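Local atomic coordinates of lambda phage protein with carbohydrate-binding module (Shewanella oneidensis, PDB entry 2A5Z), a protein that is of unknown function but binds magnesium and has a jelly-roll fold with a carbohydrate-binding module, so it may recognise sugars. Residues Thr63-Asn67 / Ile68-Ser72; Phe219-Asp222 / Asn223-His227; Lys125-Ser128 / Ala129-Pro132. All blocks are in the same frame, centred on the assembly; numbering follows the deposited sequence.

Contact 1 of 3, residues Thr63-Asn67 / Ile68-Ser72; sequences TSANN and ISLLS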
ATOM      1  N   THR C  63      -1.752   1.376   9.259  1.00 18.77           N
ATOM      2  CA  THR C  63      -1.450   2.773   9.558  1.00 18.68           C
ATOM      3  C   THR C  63      -1.511   3.683   8.347  1.00 18.32           C
ATOM      4  O   THR C  63      -1.404   4.907   8.490  1.00 18.23           O
ATOM      5  CB  THR C  63      -0.095   2.920  10.243  1.00 18.55           C
ATOM      6  OG1 THR C  63       0.909   2.281   9.444  1.00 18.81           O
ATOM      7  CG2 THR C  63      -0.143   2.292  11.641  1.00 19.25           C
ATOM      8  N   SER C  64      -1.676   3.093   7.164  1.00 18.24           N
ATOM      9  CA  SER C  64      -1.904   3.862   5.937  1.00 18.31           C
ATOM     10  C   SER C  64      -2.422   2.988   4.811  1.00 18.39           C
ATOM     11  O   SER C  64      -2.296   1.772   4.872  1.00 18.37           O
ATOM     12  CB  SER C  64      -0.619   4.567   5.481  1.00 18.61           C
ATOM     13  OG  SER C  64       0.400   3.635   5.178  1.00 18.99           O
ATOM     14  N   ALA C  65      -2.995   3.630   3.787  1.00 18.14           N
ATOM     15  CA  ALA C  65      -3.462   2.967   2.567  1.00 18.27           C
ATOM     16  C   ALA C  65      -3.644   4.018   1.481  1.00 17.85           C
ATOM     17  O   ALA C  65      -4.180   5.087   1.743  1.00 17.99           O
ATOM     18  CB  ALA C  65      -4.799   2.243   2.823  1.00 18.25           C
ATOM     19  N   ASN C  66      -3.192   3.717   0.268  1.00 18.04           N
ATOM     20  CA  ASN C  66      -3.322   4.628  -0.882  1.00 18.07           C
ATOM     21  C   ASN C  66      -2.928   6.086  -0.580  1.00 17.78           C
ATOM     22  O   ASN C  66      -3.671   7.016  -0.906  1.00 17.56           O
ATOM     23  CB  ASN C  66      -4.742   4.555  -1.468  1.00 17.78           C
ATOM     24  CG  ASN C  66      -5.206   3.129  -1.707  1.00 19.48           C
ATOM     25  OD1 ASN C  66      -4.396   2.240  -1.964  1.00 19.38           O
ATOM     26  ND2 ASN C  66      -6.521   2.904  -1.623  1.00 19.54           N
ATOM     27  N   ASN C  67      -1.760   6.258   0.044  1.00 17.54           N
ATOM     28  CA  ASN C  67      -1.191   7.577   0.429  1.00 17.63           C
ATOM     29  C   ASN C  67      -1.747   8.203   1.717  1.00 16.98           C
ATOM     30  O   ASN C  67      -1.180   9.175   2.226  1.00 16.79           O
ATOM     31  CB  ASN C  67      -1.284   8.610  -0.717  1.00 17.92           C
ATOM     32  CG  ASN C  67      -0.492   8.201  -1.961  1.00 18.91           C
ATOM     33  OD1 ASN C  67       0.453   7.411  -1.881  1.00 20.23           O
ATOM     34  ND2 ASN C  67      -0.881   8.746  -3.120  1.00 16.57           N
ATOM     35  N   ILE C  68      -2.847   7.648   2.227  1.00 16.72           N
ATOM     36  CA  ILE C  68      -3.620   8.250   3.319  1.00 16.30           C
ATOM     37  C   ILE C  68      -3.211   7.643   4.652  1.00 16.93           C
ATOM     38  O   ILE C  68      -3.160   6.419   4.780  1.00 16.32           O
ATOM     39  CB  ILE C  68      -5.151   8.072   3.090  1.00 16.05           C
ATOM     40  CG1 ILE C  68      -5.584   8.805   1.815  1.00 15.68           C
ATOM     41  CG2 ILE C  68      -5.982   8.570   4.297  1.00 15.13           C
ATOM     42  CD1 ILE C  68      -6.748   8.126   1.098  1.00 15.52           C
ATOM     43  N   SER C  69      -2.916   8.512   5.625  1.00 16.89           N
ATOM     44  CA  SER C  69      -2.577   8.098   6.990  1.00 17.57           C
ATOM     45  C   SER C  69      -3.824   7.611   7.705  1.00 17.53           C
ATOM     46  O   SER C  69      -4.876   8.226   7.587  1.00 17.18           O
ATOM     47  CB  SER C  69      -1.992   9.277   7.782  1.00 17.45           C
ATOM     48  OG  SER C  69      -0.922   9.885   7.082  1.00 18.59           O
ATOM     49  N   LEU C  70      -3.706   6.502   8.435  1.00 17.88           N
ATOM     50  CA  LEU C  70      -4.835   5.947   9.178  1.00 17.80           C
ATOM     51  C   LEU C  70      -4.392   5.790  10.617  1.00 17.79           C
ATOM     52  O   LEU C  70      -3.796   4.788  11.000  1.00 17.44           O
ATOM     53  CB  LEU C  70      -5.305   4.626   8.568  1.00 18.07           C
ATOM     54  CG  LEU C  70      -5.711   4.682   7.089  1.00 18.55           C
ATOM     55  CD1 LEU C  70      -5.810   3.285   6.518  1.00 19.62           C
ATOM     56  CD2 LEU C  70      -7.022   5.470   6.898  1.00 17.71           C
ATOM     57  N   LEU C  71      -4.679   6.815  11.404  1.00 17.77           N
ATOM     58  CA  LEU C  71      -3.986   7.010  12.666  1.00 17.45           C
ATOM     59  C   LEU C  71      -4.895   6.785  13.848  1.00 17.60           C
ATOM     60  O   LEU C  71      -5.917   7.457  13.994  1.00 16.70           O
ATOM     61  CB  LEU C  71      -3.375   8.416  12.707  1.00 17.80           C
ATOM     62  CG  LEU C  71      -2.390   8.726  11.571  1.00 17.19           C
ATOM     63  CD1 LEU C  71      -1.912  10.171  11.615  1.00 16.14           C
ATOM     64  CD2 LEU C  71      -1.216   7.781  11.643  1.00 18.27           C
ATOM     65  N   SER C  72      -4.516   5.808  14.668  1.00 17.87           N
ATOM     66  CA  SER C  72      -5.192   5.512  15.919  1.00 18.12           C
ATOM     67  C   SER C  72      -4.369   6.047  17.085  1.00 18.55           C
ATOM     68  O   SER C  72      -3.142   5.898  17.105  1.00 18.55           O
ATOM     69  CB  SER C  72      -5.383   4.003  16.061  1.00 18.36           C
ATOM     70  OG  SER C  72      -6.329   3.532  15.117  1.00 18.87           O
TER
HETATM   71  O   HOH W   1      -0.136  10.353   4.498  1.00 15.58           O
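Ala65 and Ile68 face each other as an antiparallel hydrogen-bonded pair and grip one another twice through the backbone. Ile68 N gives its hydrogen to Ala65 O at 2.9 Å, and Ala65 N reaches Ile68 O at 3.0 Å. One step along, Ser64 and Ser69 form the non-hydrogen-bonded pair, with CA atoms 4.4 Å apart, and beyond them Leu70 N bonds to Thr63 O at 2.8 Å.

The side chains follow the strand alternation. On the face shared by Ala65 and Ile68, Leu70 lays its CD1 against Ala65 CB at 4.0 Å; CG lies anti to the carbonyl carbon (chi1 -57°), which carries CD1 along the partner strand toward the turn, past Ser64 to Ala65. Ile68 CB sits 3.4 Å from Ala65 O, and its CG1 arm runs on toward Asn66 O. The Ser64 and Ser69 face is more polar: a water donates to Asn67 O at 2.8 Å and joins it to Ser69 OG, whose protein partner is His227 NE2.

Farther out, Asn66 ND2 is held by Ser52 O and Asn67 ND2 by Thr42 O, so each side-chain amide has a partner outside the turn, while Ile249 and Phe251 pack on Ile68. Met57 of the second subunit lies on Ser64. Asn66 and Asn67, both with positive phi, occupy the corners of a type I' turn, making this a beta hairpin with a two-residue type I' loop at the margin of the jelly-roll sheet.

Contact 2 of 3, residues Phe219-Asp222 / Asn223-His227; sequences FRAD and NATAH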
ATOM      1  N   PHE C 219      -7.243  26.768   9.892  1.00 17.87           N
ATOM      2  CA  PHE C 219      -6.098  26.313  10.680  1.00 17.78           C
ATOM      3  C   PHE C 219      -5.138  25.525   9.781  1.00 17.99           C
ATOM      4  O   PHE C 219      -5.552  24.617   9.058  1.00 17.52           O
ATOM      5  CB  PHE C 219      -6.511  25.431  11.877  1.00 17.72           C
ATOM      6  CG  PHE C 219      -5.352  24.655  12.472  1.00 17.57           C
ATOM      7  CD1 PHE C 219      -4.286  25.326  13.080  1.00 17.84           C
ATOM      8  CD2 PHE C 219      -5.307  23.262  12.389  1.00 18.04           C
ATOM      9  CE1 PHE C 219      -3.199  24.625  13.603  1.00 16.65           C
ATOM     10  CE2 PHE C 219      -4.232  22.543  12.917  1.00 17.57           C
ATOM     11  CZ  PHE C 219      -3.171  23.225  13.525  1.00 17.80           C
ATOM     12  N   ARG C 220      -3.857  25.872   9.853  1.00 18.30           N
ATOM     13  CA  ARG C 220      -2.838  25.209   9.060  1.00 18.56           C
ATOM     14  C   ARG C 220      -1.556  25.064   9.864  1.00 18.78           C
ATOM     15  O   ARG C 220      -1.121  26.004  10.510  1.00 18.97           O
ATOM     16  CB  ARG C 220      -2.562  25.987   7.769  1.00 18.45           C
ATOM     17  CG  ARG C 220      -1.454  25.375   6.910  1.00 18.45           C
ATOM     18  CD  ARG C 220      -1.179  26.174   5.632  1.00 18.72           C
ATOM     19  NE  ARG C 220      -2.177  25.926   4.584  1.00 18.96           N
ATOM     20  CZ  ARG C 220      -2.142  24.908   3.722  1.00 18.55           C
ATOM     21  NH1 ARG C 220      -1.170  24.008   3.764  1.00 16.98           N
ATOM     22  NH2 ARG C 220      -3.089  24.792   2.810  1.00 18.91           N
ATOM     23  N   ALA C 221      -0.982  23.865   9.829  1.00 19.04           N
ATOM     24  CA  ALA C 221       0.393  23.627  10.262  1.00 19.20           C
ATOM     25  C   ALA C 221       1.020  22.707   9.232  1.00 19.32           C
ATOM     26  O   ALA C 221       0.540  21.584   9.012  1.00 19.65           O
ATOM     27  CB  ALA C 221       0.437  23.010  11.651  1.00 18.93           C
ATOM     28  N   ASP C 222       2.066  23.202   8.569  1.00 19.08           N
ATOM     29  CA  ASP C 222       2.748  22.446   7.520  1.00 18.59           C
ATOM     30  C   ASP C 222       3.841  21.529   8.088  1.00 18.57           C
ATOM     31  O   ASP C 222       5.000  21.555   7.657  1.00 17.89           O
ATOM     32  CB  ASP C 222       3.297  23.387   6.440  1.00 18.88           C
ATOM     33  CG  ASP C 222       2.193  23.964   5.537  1.00 19.27           C
ATOM     34  OD1 ASP C 222       1.041  23.478   5.573  1.00 17.65           O
ATOM     35  OD2 ASP C 222       2.493  24.905   4.777  1.00 19.82           O
ATOM     36  N   ASN C 223       3.435  20.704   9.045  1.00 18.39           N
ATOM     37  CA  ASN C 223       4.309  19.720   9.679  1.00 19.01           C
ATOM     38  C   ASN C 223       3.440  18.582  10.220  1.00 18.69           C
ATOM     39  O   ASN C 223       2.225  18.573   9.993  1.00 18.73           O
ATOM     40  CB  ASN C 223       5.167  20.370  10.782  1.00 18.73           C
ATOM     41  CG  ASN C 223       4.331  21.095  11.826  1.00 20.85           C
ATOM     42  OD1 ASN C 223       3.399  20.521  12.393  1.00 21.93           O
ATOM     43  ND2 ASN C 223       4.655  22.363  12.082  1.00 21.16           N
ATOM     44  N   ALA C 224       4.043  17.627  10.923  1.00 18.91           N
ATOM     45  CA  ALA C 224       3.304  16.441  11.358  1.00 19.21           C
ATOM     46  C   ALA C 224       2.540  16.612  12.677  1.00 19.21           C
ATOM     47  O   ALA C 224       2.034  15.634  13.211  1.00 19.90           O
ATOM     48  CB  ALA C 224       4.231  15.198  11.404  1.00 19.66           C
ATOM     49  N   THR C 225       2.449  17.840  13.198  1.00 18.91           N
ATOM     50  CA  THR C 225       1.550  18.129  14.333  1.00 18.83           C
ATOM     51  C   THR C 225       0.094  18.231  13.873  1.00 18.78           C
ATOM     52  O   THR C 225      -0.836  18.196  14.696  1.00 18.99           O
ATOM     53  CB  THR C 225       1.914  19.441  15.097  1.00 18.84           C
ATOM     54  OG1 THR C 225       1.611  20.578  14.277  1.00 19.12           O
ATOM     55  CG2 THR C 225       3.381  19.462  15.488  1.00 18.58           C
ATOM     56  N   ALA C 226      -0.104  18.360  12.562  1.00 18.45           N
ATOM     57  CA  ALA C 226      -1.449  18.466  12.008  1.00 18.25           C
ATOM     58  C   ALA C 226      -1.652  17.495  10.842  1.00 18.18           C
ATOM     59  O   ALA C 226      -0.691  16.949  10.309  1.00 17.71           O
ATOM     60  CB  ALA C 226      -1.730  19.899  11.578  1.00 18.15           C
ATOM     61  N   HIS C 227      -2.917  17.270  10.482  1.00 18.09           N
ATOM     62  CA  HIS C 227      -3.294  16.538   9.278  1.00 18.47           C
ATOM     63  C   HIS C 227      -4.575  17.161   8.740  1.00 18.35           C
ATOM     64  O   HIS C 227      -5.250  17.901   9.461  1.00 18.32           O
ATOM     65  CB  HIS C 227      -3.544  15.061   9.595  1.00 18.79           C
ATOM     66  CG  HIS C 227      -2.437  14.141   9.183  1.00 19.37           C
ATOM     67  ND1 HIS C 227      -1.109  14.390   9.464  1.00 19.99           N
ATOM     68  CD2 HIS C 227      -2.465  12.949   8.539  1.00 19.21           C
ATOM     69  CE1 HIS C 227      -0.368  13.398   9.002  1.00 19.01           C
ATOM     70  NE2 HIS C 227      -1.166  12.513   8.433  1.00 19.10           N
TER
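Phe219 holds CG anti to its backbone N (chi1 164°), which brings ring atom CE2 obliquely to Ala226 CB at 3.9 Å. Asn223 swings CG between its backbone N and carbonyl carbon (chi1 55°), and both donors of Thr225, N and OG1, converge on Asn223 OD1. Thr225 OG1 donates to Asn223 OD1 at 2.6 Å in the carbonyl plane, and Thr225 N donates to that same oxygen at 3.0 Å, which makes an Asx turn. Two bonds on OD1 hold the amide's rotation at the start of the type I turn Asn223-Ala226.

Against this turn lies Ala221, whose CB touches Thr225 OG1 and Ala226 CB, each at 3.8 Å. Asp222 is the centre of an inverse gamma turn, and across it Asn223 N makes a weak bond to Ala221 O. Away from the turn, Arg220 NH1 forms a salt bridge with Asp222 OD1 at 2.9 Å; NH1 meets the syn lone pair of OD1, which lies in the guanidinium plane. Asp195 is a second acidic partner of the arginine.

The loop follows strand 208-213 and leads into strand 226-228, which pairs with strand 140-142, while His227 packs edge-to-face on His58 of the second subunit.

Contact 3 of 3, residues Lys125-Ser128 / Ala129-Pro132; sequences KTPS and AFNP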
ATOM      1  N   LYS C 125     -21.150   7.855   8.590  1.00 17.63           N
ATOM      2  CA  LYS C 125     -22.413   7.524   9.242  1.00 17.64           C
ATOM      3  C   LYS C 125     -22.387   7.972  10.692  1.00 17.58           C
ATOM      4  O   LYS C 125     -21.461   7.639  11.445  1.00 17.49           O
ATOM      5  CB  LYS C 125     -22.691   6.014   9.169  1.00 17.36           C
ATOM      6  CG  LYS C 125     -24.100   5.615   9.642  1.00 17.42           C
ATOM      7  CD  LYS C 125     -24.361   4.121   9.521  1.00 17.83           C
ATOM      8  CE  LYS C 125     -25.831   3.814   9.859  1.00 19.75           C
ATOM      9  NZ  LYS C 125     -26.149   2.364   9.855  1.00 18.66           N
ATOM     10  N   THR C 126     -23.416   8.714  11.088  1.00 17.66           N
ATOM     11  CA  THR C 126     -23.573   9.090  12.486  1.00 17.76           C
ATOM     12  C   THR C 126     -23.787   7.843  13.362  1.00 17.70           C
ATOM     13  O   THR C 126     -24.330   6.839  12.890  1.00 17.60           O
ATOM     14  CB  THR C 126     -24.702  10.112  12.680  1.00 17.62           C
ATOM     15  OG1 THR C 126     -25.894   9.652  12.031  1.00 17.48           O
ATOM     16  CG2 THR C 126     -24.283  11.455  12.095  1.00 18.34           C
ATOM     17  N   PRO C 127     -23.322   7.891  14.629  1.00 17.86           N
ATOM     18  CA  PRO C 127     -23.531   6.774  15.555  1.00 17.83           C
ATOM     19  C   PRO C 127     -25.023   6.563  15.866  1.00 17.95           C
ATOM     20  O   PRO C 127     -25.846   7.427  15.541  1.00 17.78           O
ATOM     21  CB  PRO C 127     -22.768   7.214  16.815  1.00 17.79           C
ATOM     22  CG  PRO C 127     -22.648   8.689  16.721  1.00 18.23           C
ATOM     23  CD  PRO C 127     -22.582   9.005  15.260  1.00 17.83           C
ATOM     24  N   SER C 128     -25.366   5.435  16.489  1.00 17.74           N
ATOM     25  CA  SER C 128     -26.761   5.138  16.818  1.00 17.99           C
ATOM     26  C   SER C 128     -27.299   5.938  18.022  1.00 17.86           C
ATOM     27  O   SER C 128     -28.518   5.979  18.261  1.00 17.78           O
ATOM     28  CB  SER C 128     -26.954   3.635  17.026  1.00 18.06           C
ATOM     29  OG  SER C 128     -26.194   3.190  18.128  1.00 18.55           O
ATOM     30  N   ALA C 129     -26.388   6.548  18.780  1.00 17.29           N
ATOM     31  CA  ALA C 129     -26.730   7.504  19.835  1.00 17.30           C
ATOM     32  C   ALA C 129     -25.707   8.625  19.804  1.00 17.46           C
ATOM     33  O   ALA C 129     -24.495   8.364  19.742  1.00 17.77           O
ATOM     34  CB  ALA C 129     -26.728   6.828  21.218  1.00 17.06           C
ATOM     35  N   PHE C 130     -26.184   9.868  19.830  1.00 17.19           N
ATOM     36  CA  PHE C 130     -25.299  11.007  20.043  1.00 17.10           C
ATOM     37  C   PHE C 130     -24.876  11.087  21.514  1.00 17.10           C
ATOM     38  O   PHE C 130     -25.558  10.575  22.400  1.00 16.85           O
ATOM     39  CB  PHE C 130     -25.951  12.318  19.583  1.00 17.23           C
ATOM     40  CG  PHE C 130     -26.161  12.404  18.088  1.00 17.47           C
ATOM     41  CD1 PHE C 130     -25.096  12.230  17.204  1.00 17.19           C
ATOM     42  CD2 PHE C 130     -27.431  12.664  17.568  1.00 17.50           C
ATOM     43  CE1 PHE C 130     -25.296  12.306  15.826  1.00 17.47           C
ATOM     44  CE2 PHE C 130     -27.638  12.742  16.193  1.00 17.66           C
ATOM     45  CZ  PHE C 130     -26.577  12.562  15.322  1.00 16.64           C
ATOM     46  N   ASN C 131     -23.737  11.721  21.758  1.00 17.10           N
ATOM     47  CA  ASN C 131     -23.193  11.869  23.098  1.00 17.53           C
ATOM     48  C   ASN C 131     -22.381  13.163  23.092  1.00 17.71           C
ATOM     49  O   ASN C 131     -21.695  13.444  22.102  1.00 17.73           O
ATOM     50  CB  ASN C 131     -22.320  10.644  23.429  1.00 17.60           C
ATOM     51  CG  ASN C 131     -21.862  10.607  24.879  1.00 18.04           C
ATOM     52  OD1 ASN C 131     -21.027  11.413  25.306  1.00 17.21           O
ATOM     53  ND2 ASN C 131     -22.377   9.642  25.636  1.00 17.72           N
ATOM     54  N   PRO C 132     -22.500  13.987  24.155  1.00 17.94           N
ATOM     55  CA  PRO C 132     -21.724  15.231  24.236  1.00 18.28           C
ATOM     56  C   PRO C 132     -20.200  15.038  24.148  1.00 18.45           C
ATOM     57  O   PRO C 132     -19.485  15.994  23.871  1.00 18.83           O
ATOM     58  CB  PRO C 132     -22.126  15.827  25.595  1.00 18.23           C
ATOM     59  CG  PRO C 132     -22.823  14.740  26.336  1.00 18.41           C
ATOM     60  CD  PRO C 132     -23.407  13.828  25.306  1.00 18.29           C
TER
HETATM   61  O   HOH W   2     -24.322   4.338  19.407  1.00 33.51           O
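The backbone runs extended through Thr126 and Pro127, bends at Ser128 (phi/psi -76°/-14°) and straightens again from Ala129 onward, with no hydrogen bond joining the two halves directly. Across that bend Phe130 reaches back to Thr126: its CE1 lies 3.9 Å from Thr126 CB and 4.0 Å from Thr126 CG2, with CZ alongside. The two side chains meet at a slant, and Pro127 CD stands at the same ring corner, 4.3 Å from CE1. Phe130 CG is anti to its own carbonyl carbon (chi1 -67°), and this turns the ring back toward Thr126 and Pro127 although its CB starts out away from them. Within the bend, Pro127 CB and CG rest 3.6 Å from Ala129 O, which accepts a hydrogen bond from Gln134 NE2.

At the apex a water lies 2.5 Å from Ser128 OG and accepts a weak bond from Ala129 N at 3.1 Å, bridging side chain and main chain. Thr126 OG1 bonds Ser180 O and Thr183 N, while CB and CG2 meet the ring. Between the two segments the direct side-chain contact is thus mainly apolar, while polar groups are met by water and by neighbouring residues, including backbone bonds to Thr183 and Ser182.

How the contacts relate
Contacts 1 and 2 meet directly although their centres are 16 Å apart: Ser69 OG and His227 NE2 lie 3.0 Å from each other, a probable hydrogen bond, and Leu71 CD1 packs 4.0 Å from His227 NE2. Both reach the same large antiparallel sheet and both touch the second subunit, so both lie at the interface with it. Contact 3 stands apart, its nearest atoms about 14 Å from contact 1 and about 19 Å from contact 2, and no other chain of the assembly touches it. Contact 1 alone comes near an annotated site: the Asn66 side chain is about 7 Å from that of the magnesium ligand Asp54 and about 10 Å from a bound magnesium ion.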